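Local coordinates for cyclic nucleotide-binding protein (Brucella abortus biovar 1, PDB 5D1I), which is of unknown function but has the fold of a cyclic nucleotide-binding domain and may belong to a family of DNA-binding transcription factors, at residues A57-I62 and V113-R118; Y61-G66 and V84-I89; T69-G74 and G104-V109; D13-L18 and Q31-A36. All blocks are in the same frame, centred on the assembly; numbering follows the deposited sequence.

Contact 1 (A57-I62 and V113-R118)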
# COMPACT_ATOMS: atom_id res chain seq x y z
N ALA A 57 -7.51 -14.09 9.02
CA ALA A 57 -6.50 -13.04 9.06
C ALA A 57 -6.93 -11.86 9.93
O ALA A 57 -7.99 -11.28 9.71
CB ALA A 57 -6.20 -12.56 7.66
N ASP A 58 -6.10 -11.51 10.91
CA ASP A 58 -6.42 -10.42 11.83
C ASP A 58 -5.30 -9.39 11.89
O ASP A 58 -5.26 -8.55 12.79
CB ASP A 58 -6.72 -10.95 13.23
CG ASP A 58 -5.55 -11.73 13.83
OD1 ASP A 58 -4.45 -11.74 13.24
OD2 ASP A 58 -5.74 -12.32 14.92
N CYS A 59 -4.37 -9.47 10.95
CA CYS A 59 -3.23 -8.57 10.95
C CYS A 59 -2.60 -8.47 9.58
O CYS A 59 -2.79 -9.34 8.74
CB CYS A 59 -2.18 -9.04 11.96
SG CYS A 59 -1.38 -10.59 11.51
N ALA A 60 -1.85 -7.39 9.38
CA ALA A 60 -1.13 -7.17 8.13
C ALA A 60 0.36 -7.21 8.39
O ALA A 60 0.83 -6.86 9.47
CB ALA A 60 -1.53 -5.84 7.51
N TYR A 61 1.11 -7.64 7.38
CA TYR A 61 2.56 -7.68 7.44
C TYR A 61 3.13 -6.76 6.38
O TYR A 61 2.74 -6.82 5.22
CB TYR A 61 3.08 -9.10 7.23
CG TYR A 61 2.61 -10.11 8.24
CD1 TYR A 61 3.32 -10.33 9.42
CD2 TYR A 61 1.45 -10.85 8.03
CE1 TYR A 61 2.89 -11.25 10.35
CE2 TYR A 61 1.02 -11.78 8.96
CZ TYR A 61 1.74 -11.97 10.12
OH TYR A 61 1.32 -12.90 11.05
N ILE A 62 4.08 -5.91 6.77
CA ILE A 62 4.77 -5.07 5.81
C ILE A 62 6.23 -5.49 5.78
O ILE A 62 6.87 -5.58 6.83
CB ILE A 62 4.66 -3.57 6.15
CG1 ILE A 62 3.20 -3.11 6.12
CG2 ILE A 62 5.47 -2.74 5.18
CD1 ILE A 62 2.46 -3.27 7.44
N VAL A 113 9.80 -8.31 8.82
CA VAL A 113 8.49 -7.72 8.56
C VAL A 113 7.97 -6.96 9.77
O VAL A 113 8.35 -7.22 10.91
CB VAL A 113 7.45 -8.80 8.17
CG1 VAL A 113 7.85 -9.49 6.88
CG2 VAL A 113 7.28 -9.81 9.30
N ILE A 114 7.11 -5.99 9.49
CA ILE A 114 6.39 -5.26 10.51
C ILE A 114 4.97 -5.81 10.58
O ILE A 114 4.27 -5.82 9.57
CB ILE A 114 6.36 -3.75 10.20
CG1 ILE A 114 7.73 -3.13 10.45
CG2 ILE A 114 5.29 -3.06 11.02
CD1 ILE A 114 7.85 -1.70 9.95
N ARG A 115 4.55 -6.28 11.75
CA ARG A 115 3.20 -6.81 11.89
C ARG A 115 2.27 -5.80 12.54
O ARG A 115 2.51 -5.34 13.65
CB ARG A 115 3.19 -8.10 12.71
CG ARG A 115 1.83 -8.78 12.76
CD ARG A 115 1.81 -9.94 13.75
NE ARG A 115 1.73 -9.49 15.13
CZ ARG A 115 0.60 -9.37 15.82
NH1 ARG A 115 -0.56 -9.68 15.25
NH2 ARG A 115 0.62 -8.94 17.07
N ILE A 116 1.20 -5.46 11.83
CA ILE A 116 0.20 -4.54 12.35
C ILE A 116 -1.06 -5.30 12.68
O ILE A 116 -1.72 -5.82 11.79
CB ILE A 116 -0.14 -3.43 11.33
CG1 ILE A 116 1.13 -2.75 10.82
CG2 ILE A 116 -1.08 -2.40 11.96
CD1 ILE A 116 1.83 -1.93 11.86
N SER A 117 -1.39 -5.38 13.96
CA SER A 117 -2.64 -6.02 14.36
C SER A 117 -3.82 -5.11 14.06
O SER A 117 -3.70 -3.88 14.01
CB SER A 117 -2.62 -6.37 15.84
OG SER A 117 -2.58 -5.20 16.63
N ARG A 118 -4.98 -5.72 13.85
CA ARG A 118 -6.21 -4.97 13.69
C ARG A 118 -6.45 -4.09 14.91
O ARG A 118 -6.82 -2.92 14.78
CB ARG A 118 -7.38 -5.93 13.46
CG ARG A 118 -8.68 -5.26 13.07
CD ARG A 118 -9.52 -6.19 12.21
NE ARG A 118 -9.60 -7.54 12.75
CZ ARG A 118 -9.92 -8.61 12.04
NH1 ARG A 118 -10.19 -8.50 10.74
NH2 ARG A 118 -9.98 -9.80 12.62
O HOH W 1 -10.88 -11.48 9.68

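Contact 2 (Y61-G66 and V84-I89)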
# COMPACT_ATOMS: atom_id res chain seq x y z
N TYR A 61 1.11 -7.64 7.38
CA TYR A 61 2.56 -7.68 7.44
C TYR A 61 3.13 -6.76 6.38
O TYR A 61 2.74 -6.82 5.22
CB TYR A 61 3.08 -9.10 7.23
CG TYR A 61 2.61 -10.11 8.24
CD1 TYR A 61 3.32 -10.33 9.42
CD2 TYR A 61 1.45 -10.85 8.03
CE1 TYR A 61 2.89 -11.25 10.35
CE2 TYR A 61 1.02 -11.78 8.96
CZ TYR A 61 1.74 -11.97 10.12
OH TYR A 61 1.32 -12.90 11.05
N ILE A 62 4.08 -5.91 6.77
CA ILE A 62 4.77 -5.07 5.81
C ILE A 62 6.23 -5.49 5.78
O ILE A 62 6.87 -5.58 6.83
CB ILE A 62 4.66 -3.57 6.15
CG1 ILE A 62 3.20 -3.11 6.12
CG2 ILE A 62 5.47 -2.74 5.18
CD1 ILE A 62 2.46 -3.27 7.44
N ILE A 63 6.74 -5.77 4.59
CA ILE A 63 8.13 -6.19 4.44
C ILE A 63 9.08 -5.00 4.56
O ILE A 63 8.89 -3.99 3.89
CB ILE A 63 8.37 -6.89 3.10
CG1 ILE A 63 7.47 -8.11 2.96
CG2 ILE A 63 9.84 -7.30 2.96
CD1 ILE A 63 7.61 -8.83 1.63
N VAL A 64 10.08 -5.14 5.41
CA VAL A 64 11.13 -4.14 5.54
C VAL A 64 12.35 -4.55 4.72
O VAL A 64 12.79 -3.83 3.83
CB VAL A 64 11.54 -3.93 7.01
CG1 VAL A 64 12.69 -2.94 7.11
CG2 VAL A 64 10.35 -3.46 7.83
N THR A 65 12.89 -5.72 5.03
CA THR A 65 13.97 -6.29 4.23
C THR A 65 13.68 -7.76 3.94
O THR A 65 13.03 -8.44 4.73
CB THR A 65 15.34 -6.18 4.94
OG1 THR A 65 15.30 -6.89 6.18
CG2 THR A 65 15.70 -4.72 5.19
N GLY A 66 14.16 -8.24 2.79
CA GLY A 66 14.01 -9.65 2.45
C GLY A 66 13.09 -9.91 1.28
O GLY A 66 12.64 -8.98 0.60
N VAL A 84 7.53 -10.89 -3.46
CA VAL A 84 7.35 -9.53 -2.97
C VAL A 84 8.52 -9.13 -2.08
O VAL A 84 9.14 -9.97 -1.42
CB VAL A 84 6.03 -9.36 -2.19
CG1 VAL A 84 4.85 -9.31 -3.15
CG2 VAL A 84 5.86 -10.48 -1.16
N GLY A 85 8.83 -7.83 -2.06
CA GLY A 85 9.97 -7.33 -1.32
C GLY A 85 9.63 -6.11 -0.49
O GLY A 85 8.46 -5.88 -0.20
N PRO A 86 10.65 -5.33 -0.11
CA PRO A 86 10.49 -4.16 0.76
C PRO A 86 9.32 -3.27 0.34
O PRO A 86 9.18 -2.95 -0.84
CB PRO A 86 11.82 -3.43 0.61
CG PRO A 86 12.81 -4.52 0.33
CD PRO A 86 12.05 -5.52 -0.52
N GLY A 87 8.48 -2.91 1.30
CA GLY A 87 7.35 -2.04 1.03
C GLY A 87 6.05 -2.77 0.78
O GLY A 87 4.98 -2.18 0.92
N ALA A 88 6.12 -4.04 0.40
CA ALA A 88 4.90 -4.80 0.13
C ALA A 88 4.13 -5.03 1.41
O ALA A 88 4.72 -5.26 2.47
CB ALA A 88 5.22 -6.13 -0.55
N ILE A 89 2.81 -4.95 1.33
CA ILE A 89 1.98 -5.25 2.48
C ILE A 89 1.11 -6.47 2.19
O ILE A 89 0.55 -6.61 1.10
CB ILE A 89 1.09 -4.05 2.90
CG1 ILE A 89 0.27 -4.39 4.14
CG2 ILE A 89 0.16 -3.62 1.76
CD1 ILE A 89 -0.39 -3.20 4.77

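Contact 3 (T69-G74 and G104-V109)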
# COMPACT_ATOMS: atom_id res chain seq x y z
N THR A 69 7.93 -15.23 -1.27
CA THR A 69 7.21 -15.76 -2.42
C THR A 69 5.74 -15.99 -2.07
O THR A 69 5.43 -16.68 -1.09
CB THR A 69 7.83 -17.06 -2.93
OG1 THR A 69 9.11 -16.78 -3.49
CG2 THR A 69 6.95 -17.70 -3.99
N LEU A 70 4.85 -15.40 -2.86
CA LEU A 70 3.42 -15.64 -2.73
C LEU A 70 3.02 -16.80 -3.62
O LEU A 70 3.48 -16.89 -4.75
CB LEU A 70 2.62 -14.39 -3.11
CG LEU A 70 2.98 -13.08 -2.41
CD1 LEU A 70 2.04 -11.97 -2.87
CD2 LEU A 70 2.92 -13.25 -0.90
N PHE A 71 2.17 -17.69 -3.12
CA PHE A 71 1.81 -18.87 -3.88
C PHE A 71 0.39 -19.34 -3.62
O PHE A 71 -0.24 -18.94 -2.64
CB PHE A 71 2.80 -20.01 -3.58
CG PHE A 71 2.87 -20.40 -2.12
CD1 PHE A 71 1.98 -21.33 -1.59
CD2 PHE A 71 3.82 -19.85 -1.29
CE1 PHE A 71 2.05 -21.69 -0.25
CE2 PHE A 71 3.89 -20.20 0.05
CZ PHE A 71 3.00 -21.12 0.57
N HIS A 72 -0.12 -20.18 -4.52
CA HIS A 72 -1.41 -20.83 -4.32
C HIS A 72 -1.19 -22.31 -4.05
O HIS A 72 -0.32 -22.92 -4.65
CB HIS A 72 -2.32 -20.64 -5.53
CG HIS A 72 -2.94 -19.28 -5.62
ND1 HIS A 72 -3.67 -18.74 -4.59
CD2 HIS A 72 -2.94 -18.37 -6.62
CE1 HIS A 72 -4.10 -17.53 -4.95
NE2 HIS A 72 -3.66 -17.28 -6.17
N GLU A 73 -1.98 -22.87 -3.14
CA GLU A 73 -1.89 -24.30 -2.85
C GLU A 73 -2.64 -25.09 -3.92
O GLU A 73 -3.87 -25.07 -3.97
CB GLU A 73 -2.44 -24.60 -1.46
CG GLU A 73 -1.66 -25.67 -0.70
CD GLU A 73 -0.43 -25.12 -0.01
OE1 GLU A 73 -0.54 -24.09 0.69
OE2 GLU A 73 0.65 -25.72 -0.17
N GLY A 74 -1.90 -25.78 -4.78
CA GLY A 74 -2.49 -26.49 -5.90
C GLY A 74 -2.77 -27.96 -5.62
O GLY A 74 -2.53 -28.44 -4.52
N GLY A 104 -0.75 -18.18 -0.07
CA GLY A 104 0.27 -18.62 0.86
C GLY A 104 1.42 -17.63 0.77
O GLY A 104 1.47 -16.82 -0.15
N ALA A 105 2.34 -17.69 1.72
CA ALA A 105 3.51 -16.82 1.72
C ALA A 105 4.65 -17.48 2.47
O ALA A 105 4.48 -17.92 3.60
CB ALA A 105 3.18 -15.47 2.34
N VAL A 106 5.82 -17.54 1.84
CA VAL A 106 7.00 -18.12 2.46
C VAL A 106 8.21 -17.21 2.23
O VAL A 106 8.38 -16.64 1.15
CB VAL A 106 7.29 -19.54 1.91
CG1 VAL A 106 7.53 -19.50 0.41
CG2 VAL A 106 8.48 -20.17 2.63
N ALA A 107 9.03 -17.05 3.26
CA ALA A 107 10.26 -16.27 3.14
C ALA A 107 11.28 -17.03 2.30
O ALA A 107 11.64 -18.15 2.64
CB ALA A 107 10.83 -15.95 4.51
N ASP A 108 11.74 -16.41 1.22
CA ASP A 108 12.78 -16.99 0.38
C ASP A 108 14.14 -16.89 1.06
O ASP A 108 14.95 -17.81 1.01
CB ASP A 108 12.84 -16.30 -0.98
CG ASP A 108 11.54 -16.39 -1.73
OD1 ASP A 108 10.78 -17.36 -1.50
OD2 ASP A 108 11.26 -15.50 -2.56
N VAL A 109 14.38 -15.74 1.68
CA VAL A 109 15.61 -15.49 2.42
C VAL A 109 15.22 -14.93 3.78
O VAL A 109 14.03 -14.68 4.02
CB VAL A 109 16.54 -14.52 1.69
CG1 VAL A 109 16.98 -15.10 0.36
CG2 VAL A 109 15.83 -13.18 1.48

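Contact 4 (D13-L18 and Q31-A36)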
# COMPACT_ATOMS: atom_id res chain seq x y z
N ASP A 13 13.01 4.76 9.59
CA ASP A 13 12.80 3.95 8.39
C ASP A 13 11.40 3.34 8.42
O ASP A 13 10.70 3.32 7.40
CB ASP A 13 13.86 2.85 8.29
CG ASP A 13 15.28 3.40 8.29
OD1 ASP A 13 15.46 4.58 7.92
OD2 ASP A 13 16.21 2.65 8.64
N ASP A 14 11.00 2.84 9.59
CA ASP A 14 9.67 2.25 9.77
C ASP A 14 8.57 3.24 9.42
O ASP A 14 7.65 2.91 8.67
CB ASP A 14 9.49 1.77 11.21
CG ASP A 14 10.36 0.58 11.54
OD1 ASP A 14 10.93 -0.02 10.60
OD2 ASP A 14 10.47 0.24 12.73
N ILE A 15 8.67 4.44 9.97
CA ILE A 15 7.69 5.49 9.71
C ILE A 15 7.58 5.79 8.22
O ILE A 15 6.47 5.88 7.68
CB ILE A 15 8.05 6.78 10.47
CG1 ILE A 15 7.88 6.55 11.98
CG2 ILE A 15 7.19 7.94 10.00
CD1 ILE A 15 8.22 7.76 12.82
N ARG A 16 8.71 5.92 7.54
CA ARG A 16 8.70 6.20 6.11
C ARG A 16 8.01 5.08 5.34
O ARG A 16 7.18 5.34 4.46
CB ARG A 16 10.12 6.40 5.56
CG ARG A 16 10.13 6.89 4.12
CD ARG A 16 11.45 6.61 3.42
NE ARG A 16 11.78 5.18 3.41
CZ ARG A 16 11.26 4.29 2.58
NH1 ARG A 16 10.35 4.65 1.68
NH2 ARG A 16 11.63 3.02 2.66
N ILE A 17 8.34 3.84 5.68
CA ILE A 17 7.76 2.68 5.00
C ILE A 17 6.25 2.62 5.23
O ILE A 17 5.49 2.45 4.28
CB ILE A 17 8.40 1.37 5.49
CG1 ILE A 17 9.85 1.26 5.00
CG2 ILE A 17 7.61 0.17 4.99
CD1 ILE A 17 10.52 -0.04 5.38
N LEU A 18 5.83 2.76 6.48
CA LEU A 18 4.42 2.71 6.82
C LEU A 18 3.64 3.82 6.13
O LEU A 18 2.46 3.66 5.83
CB LEU A 18 4.22 2.79 8.33
CG LEU A 18 4.69 1.58 9.14
CD1 LEU A 18 4.63 1.89 10.62
CD2 LEU A 18 3.86 0.35 8.83
N GLN A 31 0.69 9.98 14.14
CA GLN A 31 -0.05 8.72 14.02
C GLN A 31 0.83 7.60 13.50
O GLN A 31 0.74 6.46 13.98
CB GLN A 31 -1.27 8.89 13.11
CG GLN A 31 -2.38 9.73 13.71
CD GLN A 31 -3.63 9.72 12.85
OE1 GLN A 31 -3.63 10.24 11.73
NE2 GLN A 31 -4.70 9.11 13.36
N LEU A 32 1.66 7.91 12.51
CA LEU A 32 2.58 6.92 11.94
C LEU A 32 3.57 6.44 12.99
O LEU A 32 3.94 5.26 13.02
CB LEU A 32 3.34 7.52 10.75
CG LEU A 32 2.51 7.76 9.48
CD1 LEU A 32 3.36 8.46 8.43
CD2 LEU A 32 1.95 6.45 8.94
N ARG A 33 3.99 7.35 13.86
CA ARG A 33 4.89 7.03 14.96
C ARG A 33 4.24 6.06 15.94
O ARG A 33 4.85 5.06 16.33
CB ARG A 33 5.31 8.32 15.69
CG ARG A 33 6.45 8.13 16.68
CD ARG A 33 6.93 9.47 17.21
NE ARG A 33 6.96 10.49 16.17
CZ ARG A 33 7.97 10.67 15.32
NH1 ARG A 33 7.90 11.63 14.40
NH2 ARG A 33 9.04 9.89 15.37
N LEU A 34 3.01 6.36 16.34
CA LEU A 34 2.22 5.47 17.18
C LEU A 34 2.14 4.08 16.56
O LEU A 34 2.32 3.07 17.23
CB LEU A 34 0.81 6.02 17.39
CG LEU A 34 0.56 7.01 18.52
CD1 LEU A 34 -0.94 7.26 18.64
CD2 LEU A 34 1.13 6.49 19.82
N LEU A 35 1.86 4.06 15.26
CA LEU A 35 1.77 2.82 14.50
C LEU A 35 3.09 2.06 14.52
O LEU A 35 3.11 0.85 14.71
CB LEU A 35 1.35 3.12 13.07
CG LEU A 35 0.91 1.94 12.21
CD1 LEU A 35 -0.38 1.35 12.76
CD2 LEU A 35 0.74 2.40 10.78
N ALA A 36 4.19 2.78 14.32
CA ALA A 36 5.50 2.16 14.31
C ALA A 36 5.84 1.58 15.68
O ALA A 36 6.45 0.52 15.77
CB ALA A 36 6.56 3.15 13.88

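Contact 1 (A57-I62 and V113-R118)
Tyr61 meets the aliphatic part of Arg115 obliquely, through CD1, CE1 and CZ, the two side chains lying side by side and pointing the same way from adjacent strands, with ring and guanidinium planes 55° apart. The closest touch is Tyr61 CE1 to Arg115 CG, 3.6 Å, and the arginine's CB and CD also lie near that ring atom. Arg115 CG stands anti to the backbone N (chi1 -174°) and the chain bends at chi3, after which NH1 comes to 3.7 Å from Cys59 CB; Cys59 SG lies at the guanidinium edge, in its plane. The polar end is held elsewhere, by a salt bridge from Arg115 NE to Glu40.

On the other face of the sheet the contact is wholly apolar: Ile62 CD1 reaches across to Ile116 CG1 at 3.7 Å. Between the two layers runs an antiparallel ladder in which Ala60 pairs with Ile116 and Ile62 with Ile114 through two hydrogen bonds each, the shortest being Ile114 N to Ile62 O at 2.7 Å. Beyond its end, Arg118 N donates to Asp58 O (3.0 Å), and the Arg118 guanidinium covers Asp58 CA with one face. A water at the edge of that guanidinium accepts from NH1 and donates to Ala57 O, tying the loop to the first turn of helix 118-124, whose N-cap is Ser117.

Strand 40-44 flanks 111-117 on its far edge, with Leu42 touching Tyr61 and Val113; Leu50 and Phe51 of strand 49-51 also meet the tyrosine, while Ile17 and Leu18 of helix 11-18 pack on Ile62.

Contact 2 (Y61-G66 and V84-I89)
Two backbone hydrogen bonds join the segments, Ile63 N to Ala88 O (3.0 Å, N-H...O 165°) and Gly87 N to Ile63 O (2.8 Å, 176°), and Ile62 faces Ile89 as an antiparallel non-hydrogen-bonded pair with CA atoms 4.3 Å apart. Ile63 points at the other segment and is wrapped by it: its CB sits 3.5 Å from Gly85 O, CG2 lies against the Gly85 carbonyl carbon, and CD1 extends to Val84 CG2 at 3.7 Å, with Ala88 CB a looser neighbour. CD1 gets there because CG1 is anti to the carbonyl carbon and chi2 is extended.

The partner loop is a type II beta turn, Gly85 to Ala88, closed by Ala88 N to Gly85 O; Gly87, at its third position, has a positive phi of 96°. Across from it the chain turns a corner at Val64, where Val64 and Thr65 both face Glu112 in a classic beta bulge. The corner lies where the chain leaves strand 56-63, of one sheet of the beta roll, for strand 68-74, of the other.

Pro86 lays its ring on the bend, CB 3.4 Å from Val64 O. Ile62 CG1 meets Ile89 CG1 at 3.8 Å, the two side chains lying alongside each other, while Val84 and Ile89 also pack against Gly19 and Gly22 of the second subunit.

Contact 3 (T69-G74 and G104-V109)
Phe71 starts from a CB whose CG lies between the backbone N and the carbonyl carbon; chi1 58° sets CG there, and the ring beyond it lies over Gly104 of the neighbouring strand. Along one side of the ring CD1 and then CE1 approach Gly104 CA, the latter at 3.7 Å; along the other, CD2 meets the Gly104 carbonyl carbon and CE2 reaches Ala105 N at 3.4 Å and Val106 CG1 at 3.7 Å. At the tip, CZ lies near both Gly104 CA and Ala105 N. Gly104 has no side chain, and its CA lies over the ring face, 3.8 Å from the centroid and only 16° off the normal, a CH-pi contact.

The strands pair antiparallel in the four-stranded sheet of the beta roll, where 68-74 lies between 104-107 and 77-84. Phe71 and Gly104 exchange two hydrogen bonds, Gly104 N to Phe71 O being the shorter at 2.7 Å; Phe71 N instead approaches Gly104 O from above the carbonyl plane. Thr69 and Val106 form the next hydrogen-bonded pair. Past the strand end, the Thr69 hydroxyl OG1 lies 2.7 Å from each of Asp108 OD1 and OD2. On the other face Leu70 CD2 packs on Ala105 CB, with Glu25 of the second subunit against Leu70.

Contact 4 (D13-L18 and Q31-A36)
Leu18 and Ile15 carry the closely packed part of this contact, each pressing branched carbons onto the flank of helix 31-36. Leu18 CD1 inserts beside Ala36, 3.8 Å from its CA and 4.0 Å from its CB, and also touches Leu35 CD2 at 3.9 Å; CB of the same leucine faces Leu32 CD2 more distantly. Ile15 straddles its neighbours: CG2, anti to the backbone N, rests on Leu32 CB (3.9 Å), while CG1, beside that N, leans on Ala36 CB. The small methyl of Ala36 thus takes contacts from both residues. Leu18, Leu32 and Leu35 are buried; the touching side chains here are all aliphatic, and no hydrogen bond crosses between the segments. At a buried margin of this part, Asp14 offers only its CB to Ala36 CB, 4.2 Å away; its carboxylate is engaged in a salt bridge with Arg41.

The solvent side is thinner and mixed in character. Arg33 is exposed and starts out away from helix 13-18, though its CB still touches Ile15 CD1. The chain bends at chi3 (-39°) and its guanidinium lays one face on the tip of Ile15, NH2 standing 3.4 Å from CD1.

The buried layer continues through Phe24, which touches Leu18 and Leu35, and through Ile62 and Ile116 of the sheet below. With axes 9.1 Å apart and 112° between their directions, the segments form a steeply crossed helix pair, consistent with the N-terminal helical cover that accompanies the beta roll in cyclic nucleotide-binding domains.

In the fold
Contact 1, about 5 Å from the chain's centre to its own, is the most central of the four and is mostly buried; contact 2 is partly buried and shares Tyr61, Ile62 and strand 56-63 with it. Contact 3 belongs to the other sheet, touching contact 2 through Val84 and Leu70. Contacts 3 and 4 lie on opposite sides of the chain's centre, their own centres about 26 Å apart, and both are only partly buried. Strand ladders hold contacts 1 and 3, two backbone bonds between strand 56-63 and the turn hold contact 2, whereas contact 4 rests on side-chain packing alone. The helices of contact 4 cover the sheet of contact 1.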